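Long-range contact in peptidoglycan D,D-transpeptidase MrdA (Pseudomonas aeruginosa, PDB 7KIS), which probably cross-links the peptidoglycan of the cell wall as a penicillin-binding D,D-transpeptidase of the inner membrane: residues Asn75-Ser87 / Gln162-Ala174. Numbering follows the deposited sequence.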
# COMPACT_ATOMS: atom_id res chain seq x y z
N ASN A 75 -19.07 -3.85 -5.99
CA ASN A 75 -20.47 -3.53 -6.22
C ASN A 75 -21.07 -4.31 -7.38
O ASN A 75 -22.22 -4.06 -7.76
CB ASN A 75 -20.65 -2.03 -6.43
CG ASN A 75 -20.53 -1.24 -5.14
OD1 ASN A 75 -21.04 -1.66 -4.10
ND2 ASN A 75 -19.86 -0.10 -5.21
N GLY A 76 -20.32 -5.24 -7.96
CA GLY A 76 -20.83 -6.11 -9.00
C GLY A 76 -20.63 -5.67 -10.43
O GLY A 76 -21.09 -6.37 -11.34
N VAL A 77 -19.96 -4.54 -10.67
CA VAL A 77 -19.63 -4.19 -12.05
C VAL A 77 -18.58 -5.16 -12.56
O VAL A 77 -17.63 -5.52 -11.85
CB VAL A 77 -19.19 -2.71 -12.17
CG1 VAL A 77 -20.11 -1.82 -11.35
CG2 VAL A 77 -17.74 -2.51 -11.79
N ILE A 78 -18.77 -5.63 -13.78
CA ILE A 78 -17.91 -6.69 -14.32
C ILE A 78 -16.57 -6.11 -14.76
O ILE A 78 -16.51 -5.08 -15.44
CB ILE A 78 -18.60 -7.42 -15.48
CG1 ILE A 78 -20.09 -7.60 -15.19
CG2 ILE A 78 -17.98 -8.77 -15.62
CD1 ILE A 78 -20.79 -8.50 -16.19
N ILE A 79 -15.50 -6.78 -14.35
CA ILE A 79 -14.13 -6.35 -14.63
C ILE A 79 -13.52 -7.20 -15.74
O ILE A 79 -12.62 -6.74 -16.46
CB ILE A 79 -13.28 -6.42 -13.34
CG1 ILE A 79 -13.93 -5.61 -12.23
CG2 ILE A 79 -11.86 -5.92 -13.59
CD1 ILE A 79 -14.19 -4.16 -12.61
N ALA A 80 -13.99 -8.44 -15.90
CA ALA A 80 -13.42 -9.34 -16.90
C ALA A 80 -14.49 -10.28 -17.43
O ALA A 80 -14.99 -11.13 -16.69
CB ALA A 80 -12.25 -10.12 -16.32
N ASP A 81 -14.84 -10.14 -18.71
CA ASP A 81 -15.77 -11.06 -19.36
C ASP A 81 -15.01 -12.03 -20.26
O ASP A 81 -13.77 -12.07 -20.28
CB ASP A 81 -16.80 -10.31 -20.22
CG ASP A 81 -17.39 -9.12 -19.53
OD1 ASP A 81 -17.29 -9.04 -18.30
OD2 ASP A 81 -17.98 -8.26 -20.23
N ASN A 82 -15.76 -12.81 -21.03
CA ASN A 82 -15.22 -13.64 -22.09
C ASN A 82 -16.01 -13.32 -23.35
O ASN A 82 -17.24 -13.30 -23.32
CB ASN A 82 -15.31 -15.13 -21.75
CG ASN A 82 -14.56 -15.47 -20.47
OD1 ASN A 82 -13.38 -15.18 -20.33
ND2 ASN A 82 -15.26 -16.10 -19.53
N ARG A 83 -15.31 -13.06 -24.45
CA ARG A 83 -16.04 -12.71 -25.65
C ARG A 83 -15.89 -13.81 -26.70
O ARG A 83 -14.85 -14.49 -26.75
CB ARG A 83 -15.54 -11.38 -26.24
CG ARG A 83 -16.17 -10.15 -25.61
CD ARG A 83 -17.69 -10.19 -25.69
NE ARG A 83 -18.31 -9.04 -25.02
CZ ARG A 83 -18.77 -9.05 -23.78
NH1 ARG A 83 -18.68 -10.16 -23.05
NH2 ARG A 83 -19.31 -7.96 -23.25
N PRO A 84 -16.90 -14.02 -27.54
CA PRO A 84 -16.84 -15.11 -28.53
C PRO A 84 -15.99 -14.73 -29.74
O PRO A 84 -16.23 -13.71 -30.39
CB PRO A 84 -18.31 -15.31 -28.92
CG PRO A 84 -19.12 -14.51 -27.92
CD PRO A 84 -18.23 -13.39 -27.50
N SER A 85 -15.00 -15.56 -30.03
CA SER A 85 -14.21 -15.49 -31.25
C SER A 85 -14.28 -16.85 -31.95
O SER A 85 -14.71 -17.85 -31.37
CB SER A 85 -12.76 -15.09 -30.96
OG SER A 85 -12.69 -13.74 -30.55
N PHE A 86 -13.84 -16.88 -33.20
CA PHE A 86 -14.01 -18.06 -34.03
C PHE A 86 -12.68 -18.48 -34.66
O PHE A 86 -11.80 -17.65 -34.91
CB PHE A 86 -15.05 -17.81 -35.13
CG PHE A 86 -16.33 -17.22 -34.62
CD1 PHE A 86 -17.29 -18.03 -34.02
CD2 PHE A 86 -16.58 -15.87 -34.73
CE1 PHE A 86 -18.47 -17.49 -33.54
CE2 PHE A 86 -17.76 -15.32 -34.25
CZ PHE A 86 -18.70 -16.13 -33.66
N SER A 87 -12.56 -19.78 -34.91
CA SER A 87 -11.39 -20.38 -35.55
C SER A 87 -10.10 -20.01 -34.83
O SER A 87 -10.05 -19.98 -33.60
CB SER A 87 -11.31 -19.97 -37.02
OG SER A 87 -10.69 -20.98 -37.80
N GLN A 162 -14.00 -20.26 -29.86
CA GLN A 162 -13.09 -20.07 -28.74
C GLN A 162 -13.28 -18.69 -28.12
O GLN A 162 -13.40 -17.69 -28.83
CB GLN A 162 -11.64 -20.25 -29.18
CG GLN A 162 -10.63 -20.15 -28.04
CD GLN A 162 -9.22 -19.94 -28.53
OE1 GLN A 162 -8.30 -20.66 -28.14
NE2 GLN A 162 -9.03 -18.95 -29.40
N PHE A 163 -13.31 -18.64 -26.79
CA PHE A 163 -13.54 -17.40 -26.07
C PHE A 163 -12.23 -16.66 -25.84
O PHE A 163 -11.19 -17.27 -25.57
CB PHE A 163 -14.23 -17.66 -24.73
CG PHE A 163 -15.72 -17.80 -24.84
CD1 PHE A 163 -16.54 -16.68 -24.78
CD2 PHE A 163 -16.31 -19.04 -24.99
CE1 PHE A 163 -17.91 -16.80 -24.87
CE2 PHE A 163 -17.68 -19.17 -25.08
CZ PHE A 163 -18.48 -18.05 -25.03
N VAL A 164 -12.29 -15.34 -25.95
CA VAL A 164 -11.19 -14.45 -25.59
C VAL A 164 -11.58 -13.74 -24.30
O VAL A 164 -12.76 -13.48 -24.05
CB VAL A 164 -10.87 -13.45 -26.72
CG1 VAL A 164 -11.98 -12.41 -26.86
CG2 VAL A 164 -9.52 -12.78 -26.49
N ARG A 165 -10.59 -13.43 -23.47
CA ARG A 165 -10.86 -12.68 -22.25
C ARG A 165 -10.94 -11.20 -22.59
O ARG A 165 -10.16 -10.69 -23.40
CB ARG A 165 -9.79 -12.94 -21.19
CG ARG A 165 -10.07 -12.28 -19.84
CD ARG A 165 -11.10 -13.07 -19.02
NE ARG A 165 -10.68 -13.25 -17.63
CZ ARG A 165 -11.51 -13.56 -16.63
NH1 ARG A 165 -12.81 -13.73 -16.86
NH2 ARG A 165 -11.04 -13.70 -15.40
N HIS A 166 -11.88 -10.52 -21.94
CA HIS A 166 -12.17 -9.12 -22.23
C HIS A 166 -12.14 -8.32 -20.95
O HIS A 166 -12.68 -8.75 -19.92
CB HIS A 166 -13.55 -9.01 -22.92
CG HIS A 166 -14.02 -7.61 -23.13
ND1 HIS A 166 -13.21 -6.62 -23.66
CD2 HIS A 166 -15.22 -7.03 -22.89
CE1 HIS A 166 -13.90 -5.49 -23.74
NE2 HIS A 166 -15.12 -5.71 -23.28
N TYR A 167 -11.51 -7.15 -21.01
CA TYR A 167 -11.38 -6.24 -19.87
C TYR A 167 -12.13 -4.96 -20.20
O TYR A 167 -11.56 -4.02 -20.78
CB TYR A 167 -9.91 -5.97 -19.56
CG TYR A 167 -9.12 -7.23 -19.24
CD1 TYR A 167 -9.35 -7.93 -18.06
CD2 TYR A 167 -8.16 -7.71 -20.11
CE1 TYR A 167 -8.65 -9.08 -17.77
CE2 TYR A 167 -7.45 -8.86 -19.83
CZ TYR A 167 -7.69 -9.54 -18.65
OH TYR A 167 -6.99 -10.69 -18.36
N PRO A 168 -13.42 -4.87 -19.85
CA PRO A 168 -14.24 -3.76 -20.33
C PRO A 168 -13.88 -2.41 -19.74
O PRO A 168 -14.39 -1.39 -20.21
CB PRO A 168 -15.66 -4.17 -19.92
CG PRO A 168 -15.46 -5.10 -18.77
CD PRO A 168 -14.19 -5.84 -19.06
N LEU A 169 -13.01 -2.36 -18.73
CA LEU A 169 -12.56 -1.09 -18.17
C LEU A 169 -11.12 -0.77 -18.54
O LEU A 169 -10.63 0.31 -18.19
CB LEU A 169 -12.73 -1.09 -16.65
CG LEU A 169 -14.15 -0.71 -16.21
CD1 LEU A 169 -14.41 -1.15 -14.78
CD2 LEU A 169 -14.38 0.79 -16.36
N LYS A 170 -10.43 -1.68 -19.22
CA LYS A 170 -9.14 -1.42 -19.89
C LYS A 170 -8.11 -0.96 -18.87
O LYS A 170 -7.82 -1.72 -17.93
CB LYS A 170 -9.40 -0.45 -21.05
CG LYS A 170 -10.49 -0.90 -22.00
CD LYS A 170 -10.78 0.15 -23.06
CE LYS A 170 -10.33 -0.31 -24.43
NZ LYS A 170 -11.04 0.41 -25.53
N GLU A 171 -7.54 0.24 -18.99
CA GLU A 171 -6.35 0.62 -18.24
C GLU A 171 -6.60 0.80 -16.75
O GLU A 171 -5.64 0.81 -15.97
CB GLU A 171 -5.76 1.90 -18.83
CG GLU A 171 -6.62 3.14 -18.63
CD GLU A 171 -7.79 3.22 -19.59
OE1 GLU A 171 -8.78 3.90 -19.27
OE2 GLU A 171 -7.71 2.59 -20.67
N HIS A 172 -7.85 0.96 -16.33
CA HIS A 172 -8.14 1.22 -14.92
C HIS A 172 -7.81 0.03 -14.02
O HIS A 172 -7.99 0.15 -12.80
CB HIS A 172 -9.61 1.60 -14.75
CG HIS A 172 -9.99 2.87 -15.44
ND1 HIS A 172 -9.17 3.97 -15.47
CD2 HIS A 172 -11.12 3.21 -16.11
CE1 HIS A 172 -9.77 4.94 -16.14
NE2 HIS A 172 -10.95 4.51 -16.54
N PHE A 173 -7.34 -1.10 -14.56
CA PHE A 173 -7.08 -2.27 -13.74
C PHE A 173 -5.85 -3.06 -14.18
O PHE A 173 -5.72 -4.23 -13.80
CB PHE A 173 -8.29 -3.21 -13.76
CG PHE A 173 -9.27 -2.93 -12.68
CD1 PHE A 173 -10.39 -2.15 -12.93
CD2 PHE A 173 -9.07 -3.42 -11.41
CE1 PHE A 173 -11.30 -1.89 -11.92
CE2 PHE A 173 -9.97 -3.17 -10.40
CZ PHE A 173 -11.09 -2.40 -10.66
N ALA A 174 -4.95 -2.46 -14.95
CA ALA A 174 -3.84 -3.22 -15.51
C ALA A 174 -2.95 -3.79 -14.41
O ALA A 174 -2.45 -4.92 -14.52
CB ALA A 174 -3.02 -2.35 -16.46
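Ala80 CB sits over the centre of the Arg165 guanidinium, 3.5 Å from CZ, on one face of the antiparallel ribbon of strands 78-84 and 163-166. Arg165 CG lies anti to the backbone N; the bend at chi2 brings CD 3.4 Å from Asn82 OD1, and the turn at chi3 swings the guanidinium on to Ala80 CB. Asn82 ND2 is hydrogen-bonded to Arg68 O. On this same face Asn82 CB (3.6 Å from Phe163 CD1) and Pro84 approach the Phe163 ring obliquely. Arg83 and His166 share the other face: His166 CD2 approaches one face of the Arg83 guanidinium, the planes inclined at 50°, while Arg83 NH2 makes a salt bridge to Asp81 OD2 (3.3 Å). Paired backbone bonds Asp81-His166, Arg83-Val164 and Ser85-Gln162 establish the register; Val164 N to Arg83 O measures 2.8 Å at 167°. At the corner, Ile79 CG2 lies over the Phe173 ring in a CH-pi contact, 4.1 Å from the centroid and 14° off the normal, and CD1 is 3.7 Å from Leu169 CD1. Within the dimerisation domain, strand 163-166 is the outermost modelled strand of the mixed sheet; Arg165 reaches Gly69 O and Glu208 of helix 206-210, and Phe173 touches helix 253-263.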